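Local structure of anaphase-promoting complex subunit cut9 (Schizosaccharomyces pombe, 2XPI) at residues 208-211 and 217-220; 164-169 and 211-216; 381-384 and 390-393; 375-380 and 404-409. The protein serves as a tetratricopeptide-repeat subunit of the anaphase-promoting complex/cyclosome, the ubiquitin ligase controlling mitosis and G1, dimerising and holding the N-terminus of hcn1. One frame throughout, in Å; residues are numbered along the deposited sequence.

Interaction 1 (208-211 and 217-220); sequences QVYT and DRAK
Tyr-210 lies under the side chain of Arg-218 and against the methyl of Ala-219, and these three residues bury most of the surface between 208-211 and 217-220. The aliphatic root of the arginine covers one face of the phenol in a CH-pi contact: Arg-218 CB is 4.0 Å from the Tyr-210 ring centroid and 15° off the ring normal. From there the arginine chain bends at chi2 and chi3 and follows the ring out to its hydroxyl. The guanidinium does not stack on the ring, since the two planes stand 76° apart; instead Arg-218 NH2 donates to Tyr-210 OH at 2.9 Å, with the oxygen tilted 23° from the guanidinium plane. The same hydroxyl is hydrogen-bonded to Glu-175 O, and Glu-175 OE2 forms a salt bridge with Arg-218 NH2, which ties ring and guanidinium to one residue outside both helices. At the root of the tyrosine side chain, Tyr-210 CB meets Ala-219 CB at 3.8 Å, with their CA atoms 5.0 Å apart. Thr-211 OG1, hydrogen-bonded to Gly-207 O and Tyr-223 OH, lies 3.7 Å from that same Ala-219 CB. Tyrosine and alanine are common at these places in the TPR consensus, here helices 198-212 and 216-229 of TPR 4. Val-209, just before Tyr-210 in helix 198-212, packs on Trp-166, Ala-169 and Leu-170 of helix 166-173, in the preceding repeat.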
loop_
_atom_site.group_PDB
_atom_site.type_symbol
_atom_site.label_atom_id
_atom_site.label_comp_id
_atom_site.label_asym_id
_atom_site.label_seq_id
_atom_site.Cartn_x
_atom_site.Cartn_y
_atom_site.Cartn_z
ATOM N N GLN A 208 13.836 -7.245 13.670
ATOM C CA GLN A 208 12.427 -7.321 13.270
ATOM C C GLN A 208 11.911 -8.753 13.219
ATOM O O GLN A 208 10.755 -9.025 13.550
ATOM C CB GLN A 208 12.248 -6.705 11.896
ATOM C CG GLN A 208 12.327 -5.206 11.879
ATOM C CD GLN A 208 11.059 -4.576 12.384
ATOM O OE1 GLN A 208 10.653 -4.795 13.517
ATOM N NE2 GLN A 208 10.412 -3.794 11.533
ATOM N N VAL A 209 12.770 -9.663 12.767
ATOM C CA VAL A 209 12.430 -11.077 12.689
ATOM C C VAL A 209 12.214 -11.618 14.102
ATOM O O VAL A 209 11.160 -12.178 14.421
ATOM C CB VAL A 209 13.553 -11.899 11.984
ATOM C CG1 VAL A 209 13.368 -13.386 12.236
ATOM C CG2 VAL A 209 13.586 -11.608 10.498
ATOM N N TYR A 210 13.221 -11.440 14.953
ATOM C CA TYR A 210 13.158 -11.941 16.321
ATOM C C TYR A 210 11.950 -11.425 17.090
ATOM O O TYR A 210 11.407 -12.127 17.932
ATOM C CB TYR A 210 14.451 -11.638 17.063
ATOM C CG TYR A 210 15.520 -12.645 16.746
ATOM C CD1 TYR A 210 15.217 -13.998 16.689
ATOM C CD2 TYR A 210 16.829 -12.259 16.518
ATOM C CE1 TYR A 210 16.175 -14.927 16.407
ATOM C CE2 TYR A 210 17.799 -13.193 16.235
ATOM C CZ TYR A 210 17.460 -14.521 16.177
ATOM O OH TYR A 210 18.416 -15.458 15.895
ATOM N N THR A 211 11.526 -10.201 16.799
ATOM C CA THR A 211 10.324 -9.665 17.394
ATOM C C THR A 211 9.125 -10.511 16.977
ATOM O O THR A 211 8.252 -10.814 17.795
ATOM C CB THR A 211 10.106 -8.221 16.953
ATOM O OG1 THR A 211 11.215 -7.427 17.385
ATOM C CG2 THR A 211 8.826 -7.666 17.541
ATOM N N ASP A 217 14.247 -11.033 23.780
ATOM C CA ASP A 217 15.620 -10.861 24.292
ATOM C C ASP A 217 16.681 -10.796 23.193
ATOM O O ASP A 217 17.657 -10.043 23.301
ATOM C CB ASP A 217 16.036 -11.908 25.336
ATOM C CG ASP A 217 15.121 -13.104 25.384
ATOM O OD1 ASP A 217 14.445 -13.260 26.415
ATOM O OD2 ASP A 217 15.091 -13.904 24.421
ATOM N N ARG A 218 16.502 -11.598 22.148
ATOM C CA ARG A 218 17.453 -11.616 21.055
ATOM C C ARG A 218 17.243 -10.421 20.130
ATOM O O ARG A 218 18.185 -9.961 19.467
ATOM C CB ARG A 218 17.353 -12.927 20.284
ATOM C CG ARG A 218 18.713 -13.522 19.998
ATOM C CD ARG A 218 18.729 -14.995 20.274
ATOM N NE ARG A 218 18.654 -15.761 19.044
ATOM C CZ ARG A 218 19.298 -16.905 18.849
ATOM N NH1 ARG A 218 20.065 -17.408 19.812
ATOM N NH2 ARG A 218 19.173 -17.542 17.691
ATOM N N ALA A 219 15.998 -9.932 20.111
ATOM C CA ALA A 219 15.588 -8.775 19.321
ATOM C C ALA A 219 16.222 -7.532 19.915
ATOM O O ALA A 219 16.682 -6.644 19.202
ATOM C CB ALA A 219 14.085 -8.645 19.350
ATOM N N LYS A 220 16.230 -7.482 21.244
ATOM C CA LYS A 220 16.825 -6.387 21.979
ATOM C C LYS A 220 18.307 -6.327 21.650
ATOM O O LYS A 220 18.837 -5.279 21.289
ATOM C CB LYS A 220 16.588 -6.622 23.471
ATOM C CG LYS A 220 17.407 -5.790 24.435
ATOM C CD LYS A 220 17.163 -6.250 25.873
#

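Interaction 2 (164-169 and 211-216); sequences YDWQGA and TNLSNF
The indole of Trp-166 and the side chain of Asn-212 lie nearly flat against each other, and this overlap is the close-packed part of the contact between 164-169 and 211-216. Trp-166 CG stands anti to its carbonyl carbon (chi1 -52°), which directs the indole toward Asn-212. Asn-212 CB sits 3.6 Å from the centroid of the six-membered ring in a CH-pi contact, and the amide continues over that face with its plane 12° from the indole's. Asn-212 ND2 reaches Trp-166 CH2 at 3.2 Å and hydrogen-bonds to Gln-208 O one turn back, which fixes the rotation of the amide. On the opposite face of the indole lies the backbone oxygen of Tyr-164. Packing is thinner toward Leu-213, where a single methyl, CD2, touches, 3.8 Å from Trp-166 CB, and the leucine is exposed; Trp-166 is only partly so. Asp-165 caps the start of helix 166-173, its OD1 accepting from Gly-168 N at 2.9 Å. An alanine in place of Trp-166 would probably leave the Asn-212 amide without the flat surface beneath it and Leu-213 CD2 with only the CB to rest on. TPR 3 and TPR 4 meet at the protein surface with no hydrogen bond across the segments, so their cohesion here rests on dispersion and on an amide, its nitrogen satisfied within its helix, lying near-parallel over an aromatic face.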
loop_
_atom_site.group_PDB
_atom_site.type_symbol
_atom_site.label_atom_id
_atom_site.label_comp_id
_atom_site.label_asym_id
_atom_site.label_seq_id
_atom_site.Cartn_x
_atom_site.Cartn_y
_atom_site.Cartn_z
ATOM N N TYR A 164 6.702 -12.139 5.484
ATOM C CA TYR A 164 6.475 -12.875 6.720
ATOM C C TYR A 164 7.228 -14.200 6.727
ATOM O O TYR A 164 6.934 -15.097 7.537
ATOM C CB TYR A 164 4.985 -13.143 6.913
ATOM C CG TYR A 164 4.128 -11.912 6.896
ATOM C CD1 TYR A 164 4.273 -10.935 7.861
ATOM C CD2 TYR A 164 3.161 -11.731 5.917
ATOM C CE1 TYR A 164 3.479 -9.803 7.855
ATOM C CE2 TYR A 164 2.362 -10.605 5.898
ATOM C CZ TYR A 164 2.523 -9.641 6.872
ATOM O OH TYR A 164 1.719 -8.517 6.868
ATOM N N ASP A 165 8.190 -14.322 5.823
ATOM C CA ASP A 165 9.016 -15.507 5.755
ATOM C C ASP A 165 10.152 -15.385 6.765
ATOM O O ASP A 165 11.208 -14.837 6.457
ATOM C CB ASP A 165 9.572 -15.659 4.345
ATOM C CG ASP A 165 10.107 -17.049 4.078
ATOM O OD1 ASP A 165 10.593 -17.702 5.036
ATOM O OD2 ASP A 165 10.039 -17.482 2.902
ATOM N N TRP A 166 9.942 -15.903 7.972
ATOM C CA TRP A 166 10.858 -15.605 9.071
ATOM C C TRP A 166 12.125 -16.437 9.043
ATOM O O TRP A 166 13.206 -15.929 9.321
ATOM C CB TRP A 166 10.164 -15.744 10.418
ATOM C CG TRP A 166 8.908 -14.970 10.498
ATOM C CD1 TRP A 166 7.668 -15.452 10.787
ATOM C CD2 TRP A 166 8.753 -13.570 10.269
ATOM N NE1 TRP A 166 6.747 -14.437 10.758
ATOM C CE2 TRP A 166 7.385 -13.268 10.437
ATOM C CE3 TRP A 166 9.634 -12.540 9.927
ATOM C CZ2 TRP A 166 6.873 -11.979 10.275
ATOM C CZ3 TRP A 166 9.126 -11.250 9.778
ATOM C CH2 TRP A 166 7.758 -10.985 9.954
ATOM N N GLN A 167 11.988 -17.714 8.715
ATOM C CA GLN A 167 13.145 -18.591 8.580
ATOM C C GLN A 167 13.942 -18.244 7.315
ATOM O O GLN A 167 15.166 -18.219 7.336
ATOM C CB GLN A 167 12.706 -20.064 8.593
ATOM C CG GLN A 167 13.823 -21.090 8.373
ATOM C CD GLN A 167 15.016 -20.877 9.289
ATOM O OE1 GLN A 167 16.156 -20.758 8.821
ATOM N NE2 GLN A 167 14.764 -20.818 10.602
ATOM N N GLY A 168 13.245 -17.962 6.219
ATOM C CA GLY A 168 13.902 -17.469 5.023
ATOM C C GLY A 168 14.813 -16.300 5.358
ATOM O O GLY A 168 16.032 -16.375 5.157
ATOM N N ALA A 169 14.221 -15.230 5.895
ATOM C CA ALA A 169 14.968 -14.037 6.287
ATOM C C ALA A 169 16.165 -14.362 7.183
ATOM O O ALA A 169 17.232 -13.750 7.057
ATOM C CB ALA A 169 14.057 -13.055 6.966
ATOM N N THR A 211 11.526 -10.201 16.799
ATOM C CA THR A 211 10.324 -9.665 17.394
ATOM C C THR A 211 9.125 -10.511 16.977
ATOM O O THR A 211 8.252 -10.814 17.795
ATOM C CB THR A 211 10.106 -8.221 16.953
ATOM O OG1 THR A 211 11.215 -7.427 17.385
ATOM C CG2 THR A 211 8.826 -7.666 17.541
ATOM N N ASN A 212 9.089 -10.901 15.704
ATOM C CA ASN A 212 7.963 -11.663 15.174
ATOM C C ASN A 212 7.977 -13.118 15.581
ATOM O O ASN A 212 6.953 -13.786 15.497
ATOM C CB ASN A 212 7.874 -11.541 13.659
ATOM C CG ASN A 212 7.303 -10.203 13.220
ATOM O OD1 ASN A 212 6.109 -9.954 13.373
ATOM N ND2 ASN A 212 8.158 -9.335 12.674
ATOM N N LEU A 213 9.130 -13.610 16.023
ATOM C CA LEU A 213 9.220 -14.946 16.609
ATOM C C LEU A 213 9.068 -14.868 18.139
ATOM O O LEU A 213 9.079 -15.880 18.858
ATOM C CB LEU A 213 10.541 -15.598 16.210
ATOM C CG LEU A 213 10.719 -15.709 14.693
ATOM C CD1 LEU A 213 12.093 -16.278 14.334
ATOM C CD2 LEU A 213 9.595 -16.526 14.054
ATOM N N SER A 214 8.922 -13.640 18.624
ATOM C CA SER A 214 8.738 -13.379 20.038
ATOM C C SER A 214 9.947 -13.796 20.870
ATOM O O SER A 214 9.788 -14.230 22.018
ATOM C CB SER A 214 7.462 -14.055 20.538
ATOM O OG SER A 214 6.376 -13.700 19.696
ATOM N N ASN A 215 11.144 -13.675 20.284
ATOM C CA ASN A 215 12.379 -13.728 21.059
ATOM C C ASN A 215 12.766 -12.297 21.355
ATOM O O ASN A 215 13.748 -11.786 20.822
ATOM C CB ASN A 215 13.534 -14.423 20.327
ATOM C CG ASN A 215 13.095 -15.628 19.545
ATOM O OD1 ASN A 215 11.905 -15.826 19.307
ATOM N ND2 ASN A 215 14.057 -16.444 19.119
ATOM N N PHE A 216 11.978 -11.646 22.196
ATOM C CA PHE A 216 12.236 -10.262 22.552
ATOM C C PHE A 216 13.623 -10.017 23.164
ATOM O O PHE A 216 14.136 -8.903 23.046
ATOM C CB PHE A 216 11.111 -9.705 23.427
ATOM C CG PHE A 216 9.744 -9.834 22.800
ATOM C CD1 PHE A 216 9.355 -8.982 21.764
ATOM C CD2 PHE A 216 8.851 -10.821 23.230
ATOM C CE1 PHE A 216 8.096 -9.107 21.173
ATOM C CE2 PHE A 216 7.589 -10.952 22.643
ATOM C CZ PHE A 216 7.212 -10.096 21.614
#

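Interaction 3 (381-384 and 390-393); sequences IYYL and SEAR
Tyr-383 and Leu-384 form the side of 381-384 that packs on Glu-391 and Ala-392, whereas Ile-381, first in order, points away from them. It packs instead on Leu-346 and His-350 of helix 342-352, and it also touches an apolar side chain of another protein chain. Tyr-382 comes next and, although it makes no contact with 390-393, places its ring atom CD2 over one face of Tyr-383, so that the following tyrosine is flanked on both faces. On the opposite face Glu-391 CG sits 3.9 Å from the centroid of the Tyr-383 ring and 19° off its normal, a CH-pi contact made by the aliphatic part of an acidic side chain. The glutamate chain bends at its second torsion (chi2 -80°), crossing the tyrosine at about a right angle. Tyr-383 CB also rests on Ala-392 CB at 3.8 Å, with the two CA atoms 5.0 Å apart. This pairing of a tyrosine late in the first helix with an alanine early in the second belongs to the TPR helix-turn-helix motif, and both helices, 373-385 and 389-402, fall within TPR 9. An alanine at Tyr-383 would probably leave Glu-391 CG without the ring it covers and open a gap beside Tyr-382. Leu-384 ends the segment, its CD1 meeting Ala-392 CB at 3.8 Å while the leucine also packs on His-350 and Ile-389.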
loop_
_atom_site.group_PDB
_atom_site.type_symbol
_atom_site.label_atom_id
_atom_site.label_comp_id
_atom_site.label_asym_id
_atom_site.label_seq_id
_atom_site.Cartn_x
_atom_site.Cartn_y
_atom_site.Cartn_z
ATOM N N ILE A 381 -10.513 8.941 26.599
ATOM C CA ILE A 381 -10.260 10.006 27.558
ATOM C C ILE A 381 -11.462 10.925 27.632
ATOM O O ILE A 381 -11.809 11.414 28.703
ATOM C CB ILE A 381 -8.991 10.807 27.211
ATOM C CG1 ILE A 381 -7.755 9.949 27.492
ATOM C CG2 ILE A 381 -8.928 12.120 28.024
ATOM C CD1 ILE A 381 -6.474 10.550 26.999
ATOM N N TYR A 382 -12.113 11.125 26.487
ATOM C CA TYR A 382 -13.328 11.930 26.440
ATOM C C TYR A 382 -14.443 11.330 27.263
ATOM O O TYR A 382 -15.054 12.023 28.064
ATOM C CB TYR A 382 -13.848 12.113 25.023
ATOM C CG TYR A 382 -15.256 12.630 25.060
ATOM C CD1 TYR A 382 -15.531 13.885 25.581
ATOM C CD2 TYR A 382 -16.318 11.855 24.618
ATOM C CE1 TYR A 382 -16.815 14.371 25.642
ATOM C CE2 TYR A 382 -17.625 12.330 24.679
ATOM C CZ TYR A 382 -17.860 13.591 25.194
ATOM O OH TYR A 382 -19.143 14.083 25.258
ATOM N N TYR A 383 -14.736 10.052 27.045
ATOM C CA TYR A 383 -15.755 9.390 27.846
ATOM C C TYR A 383 -15.378 9.441 29.323
ATOM O O TYR A 383 -16.221 9.258 30.195
ATOM C CB TYR A 383 -16.021 7.967 27.353
ATOM C CG TYR A 383 -16.812 7.979 26.074
ATOM C CD1 TYR A 383 -18.050 8.610 26.018
ATOM C CD2 TYR A 383 -16.322 7.389 24.913
ATOM C CE1 TYR A 383 -18.785 8.653 24.846
ATOM C CE2 TYR A 383 -17.054 7.418 23.729
ATOM C CZ TYR A 383 -18.288 8.056 23.704
ATOM O OH TYR A 383 -19.036 8.097 22.546
ATOM N N LEU A 384 -14.113 9.759 29.587
ATOM C CA LEU A 384 -13.621 9.908 30.947
ATOM C C LEU A 384 -13.764 11.311 31.638
ATOM O O LEU A 384 -13.940 11.305 32.851
ATOM C CB LEU A 384 -12.194 9.344 31.054
ATOM C CG LEU A 384 -11.822 8.542 32.308
ATOM C CD1 LEU A 384 -12.657 7.286 32.383
ATOM C CD2 LEU A 384 -10.332 8.189 32.360
ATOM N N SER A 390 -18.084 2.746 31.144
ATOM C CA SER A 390 -18.198 1.580 30.283
ATOM C C SER A 390 -17.611 1.849 28.891
ATOM O O SER A 390 -16.801 1.070 28.387
ATOM C CB SER A 390 -19.662 1.155 30.137
ATOM O OG SER A 390 -20.393 1.406 31.325
ATOM N N GLU A 391 -18.024 2.941 28.260
ATOM C CA GLU A 391 -17.580 3.200 26.900
ATOM C C GLU A 391 -16.121 3.690 26.889
ATOM O O GLU A 391 -15.390 3.488 25.918
ATOM C CB GLU A 391 -18.549 4.133 26.156
ATOM C CG GLU A 391 -19.189 5.207 27.017
ATOM C CD GLU A 391 -20.368 4.703 27.858
ATOM O OE1 GLU A 391 -21.439 4.419 27.272
ATOM O OE2 GLU A 391 -20.233 4.611 29.107
ATOM N N ALA A 392 -15.687 4.292 27.988
ATOM C CA ALA A 392 -14.278 4.604 28.143
ATOM C C ALA A 392 -13.471 3.307 28.189
ATOM O O ALA A 392 -12.500 3.151 27.448
ATOM C CB ALA A 392 -14.048 5.425 29.381
ATOM N N ARG A 393 -13.871 2.368 29.048
ATOM C CA ARG A 393 -13.188 1.076 29.096
ATOM C C ARG A 393 -13.117 0.407 27.734
ATOM O O ARG A 393 -12.049 -0.048 27.333
ATOM C CB ARG A 393 -13.834 0.113 30.077
ATOM C CG ARG A 393 -13.136 -1.235 30.080
ATOM C CD ARG A 393 -13.152 -1.878 31.433
ATOM N NE ARG A 393 -14.419 -2.532 31.719
ATOM C CZ ARG A 393 -15.168 -2.284 32.791
ATOM N NH1 ARG A 393 -14.790 -1.381 33.693
ATOM N NH2 ARG A 393 -16.304 -2.952 32.957
#

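Interaction 4 (375-380 and 404-409); sequences TWLAVG and PQFGPA
Leu-377 and Phe-406 both extend with CG anti to the backbone N (chi1 -159° and -160°), which carries the leucine branch out of its helix and swings the phenyl ring in to meet it. The two side chains cross at about a right angle, Leu-377 CG lying 3.8 Å from Phe-406 CE2. One leucine serves three partners of 404-409: beyond the ring, its CD2 turns to the backbone, 3.9 Å from Ala-409 CA and close to the carbonyl oxygen of Pro-408, while CD1 stands 4.3 Å from Pro-408 CB. The leucine is buried and supplies the larger part of the surface covered here. Phe-406 belongs to the turn that leads into helix 407-420, so the contact joins the first helix of TPR 9 directly to the start of TPR 10. Helix 389-402, between them in the chain, also packs here, Phe-396 against Leu-377 and Ser-399 against Phe-406, and Pro-408 packs on the backbone of another protein chain. No hydrogen bond spans the two segments. The adhesion is hydrophobic, set by the shape of one branched side chain fitted between a ring, a proline and a helix backbone, and little in it depends on charge.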
loop_
_atom_site.group_PDB
_atom_site.type_symbol
_atom_site.label_atom_id
_atom_site.label_comp_id
_atom_site.label_asym_id
_atom_site.label_seq_id
_atom_site.Cartn_x
_atom_site.Cartn_y
_atom_site.Cartn_z
ATOM N N THR A 375 -6.041 7.407 18.233
ATOM C CA THR A 375 -7.385 7.888 17.953
ATOM C C THR A 375 -8.344 7.409 19.021
ATOM O O THR A 375 -9.170 8.174 19.511
ATOM C CB THR A 375 -7.881 7.447 16.585
ATOM O OG1 THR A 375 -7.191 8.211 15.599
ATOM C CG2 THR A 375 -9.381 7.705 16.445
ATOM N N TRP A 376 -8.212 6.146 19.404
ATOM C CA TRP A 376 -9.143 5.574 20.362
ATOM C C TRP A 376 -8.769 5.856 21.816
ATOM O O TRP A 376 -9.620 5.806 22.683
ATOM C CB TRP A 376 -9.400 4.110 20.046
ATOM C CG TRP A 376 -9.791 3.984 18.592
ATOM C CD1 TRP A 376 -8.986 3.613 17.564
ATOM C CD2 TRP A 376 -11.055 4.311 18.008
ATOM N NE1 TRP A 376 -9.671 3.650 16.381
ATOM C CE2 TRP A 376 -10.945 4.084 16.623
ATOM C CE3 TRP A 376 -12.274 4.764 18.519
ATOM C CZ2 TRP A 376 -12.004 4.281 15.746
ATOM C CZ3 TRP A 376 -13.329 4.968 17.641
ATOM C CH2 TRP A 376 -13.189 4.717 16.274
ATOM N N LEU A 377 -7.509 6.208 22.060
ATOM C CA LEU A 377 -7.108 6.774 23.346
ATOM C C LEU A 377 -7.905 8.044 23.570
ATOM O O LEU A 377 -8.400 8.285 24.662
ATOM C CB LEU A 377 -5.619 7.102 23.343
ATOM C CG LEU A 377 -4.732 7.274 24.595
ATOM C CD1 LEU A 377 -4.189 8.676 24.663
ATOM C CD2 LEU A 377 -5.343 6.858 25.925
ATOM N N ALA A 378 -8.042 8.850 22.520
ATOM C CA ALA A 378 -8.723 10.140 22.620
ATOM C C ALA A 378 -10.231 9.972 22.867
ATOM O O ALA A 378 -10.825 10.675 23.700
ATOM C CB ALA A 378 -8.462 10.987 21.376
ATOM N N VAL A 379 -10.847 9.046 22.139
ATOM C CA VAL A 379 -12.254 8.730 22.370
ATOM C C VAL A 379 -12.473 8.286 23.824
ATOM O O VAL A 379 -13.444 8.673 24.444
ATOM C CB VAL A 379 -12.761 7.655 21.398
ATOM C CG1 VAL A 379 -14.157 7.259 21.742
ATOM C CG2 VAL A 379 -12.725 8.180 19.981
ATOM N N GLY A 380 -11.544 7.506 24.368
ATOM C CA GLY A 380 -11.666 7.001 25.714
ATOM C C GLY A 380 -11.530 8.099 26.750
ATOM O O GLY A 380 -12.330 8.181 27.680
ATOM N N PRO A 404 -0.593 -2.950 21.546
ATOM C CA PRO A 404 -0.347 -3.504 22.878
ATOM C C PRO A 404 0.860 -2.872 23.540
ATOM O O PRO A 404 1.078 -3.055 24.732
ATOM C CB PRO A 404 -0.064 -4.980 22.598
ATOM C CG PRO A 404 -0.606 -5.255 21.229
ATOM C CD PRO A 404 -0.530 -3.973 20.480
ATOM N N GLN A 405 1.657 -2.150 22.774
ATOM C CA GLN A 405 2.838 -1.491 23.329
ATOM C C GLN A 405 2.528 -0.064 23.810
ATOM O O GLN A 405 3.372 0.605 24.419
ATOM C CB GLN A 405 3.962 -1.479 22.293
ATOM C CG GLN A 405 5.192 -2.277 22.711
ATOM C CD GLN A 405 4.931 -3.762 22.855
ATOM O OE1 GLN A 405 4.138 -4.345 22.123
ATOM N NE2 GLN A 405 5.611 -4.384 23.801
ATOM N N PHE A 406 1.295 0.373 23.553
ATOM C CA PHE A 406 0.843 1.731 23.837
ATOM C C PHE A 406 0.469 1.962 25.307
ATOM O O PHE A 406 -0.673 1.732 25.718
ATOM C CB PHE A 406 -0.363 2.048 22.949
ATOM C CG PHE A 406 -0.623 3.514 22.791
ATOM C CD1 PHE A 406 0.436 4.415 22.731
ATOM C CD2 PHE A 406 -1.912 3.993 22.701
ATOM C CE1 PHE A 406 0.201 5.775 22.587
ATOM C CE2 PHE A 406 -2.147 5.334 22.554
ATOM C CZ PHE A 406 -1.094 6.232 22.499
ATOM N N GLY A 407 1.431 2.439 26.083
ATOM C CA GLY A 407 1.274 2.609 27.520
ATOM C C GLY A 407 0.101 3.436 28.002
ATOM O O GLY A 407 -0.665 2.961 28.826
ATOM N N PRO A 408 -0.042 4.678 27.502
ATOM C CA PRO A 408 -1.186 5.539 27.844
ATOM C C PRO A 408 -2.543 4.844 27.777
ATOM O O PRO A 408 -3.406 5.134 28.602
ATOM C CB PRO A 408 -1.103 6.658 26.789
ATOM C CG PRO A 408 0.342 6.775 26.486
ATOM C CD PRO A 408 0.912 5.371 26.603
ATOM N N ALA A 409 -2.744 3.940 26.827
ATOM C CA ALA A 409 -4.033 3.261 26.696
ATOM C C ALA A 409 -4.233 2.275 27.833
ATOM O O ALA A 409 -5.367 2.011 28.247
ATOM C CB ALA A 409 -4.116 2.549 25.379
#

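In the fold
Interactions 1 and 2 adjoin on helix 198-212, with centres 8 Å apart and Thr-211 in common; Tyr-210 O of the first lies 2.8 Å from Asn-215 N of the second, a probable hydrogen bond. Interaction 1 lies inside TPR 4, whereas interaction 2 joins it to TPR 3, within repeats 1-7 that mediate homodimerization. Farther along, interaction 3 is internal to TPR 9 and nested in the loop closed by interaction 4, centres 11 Å apart; interaction 4 reaches TPR 10, one of the repeats that bind hcn1. The two groups do not touch, although interactions 2 and 4 approach to about 6 Å between nearest atoms. A bound gold(I) cyanide lies about 10 Å from the Tyr-210 side chain.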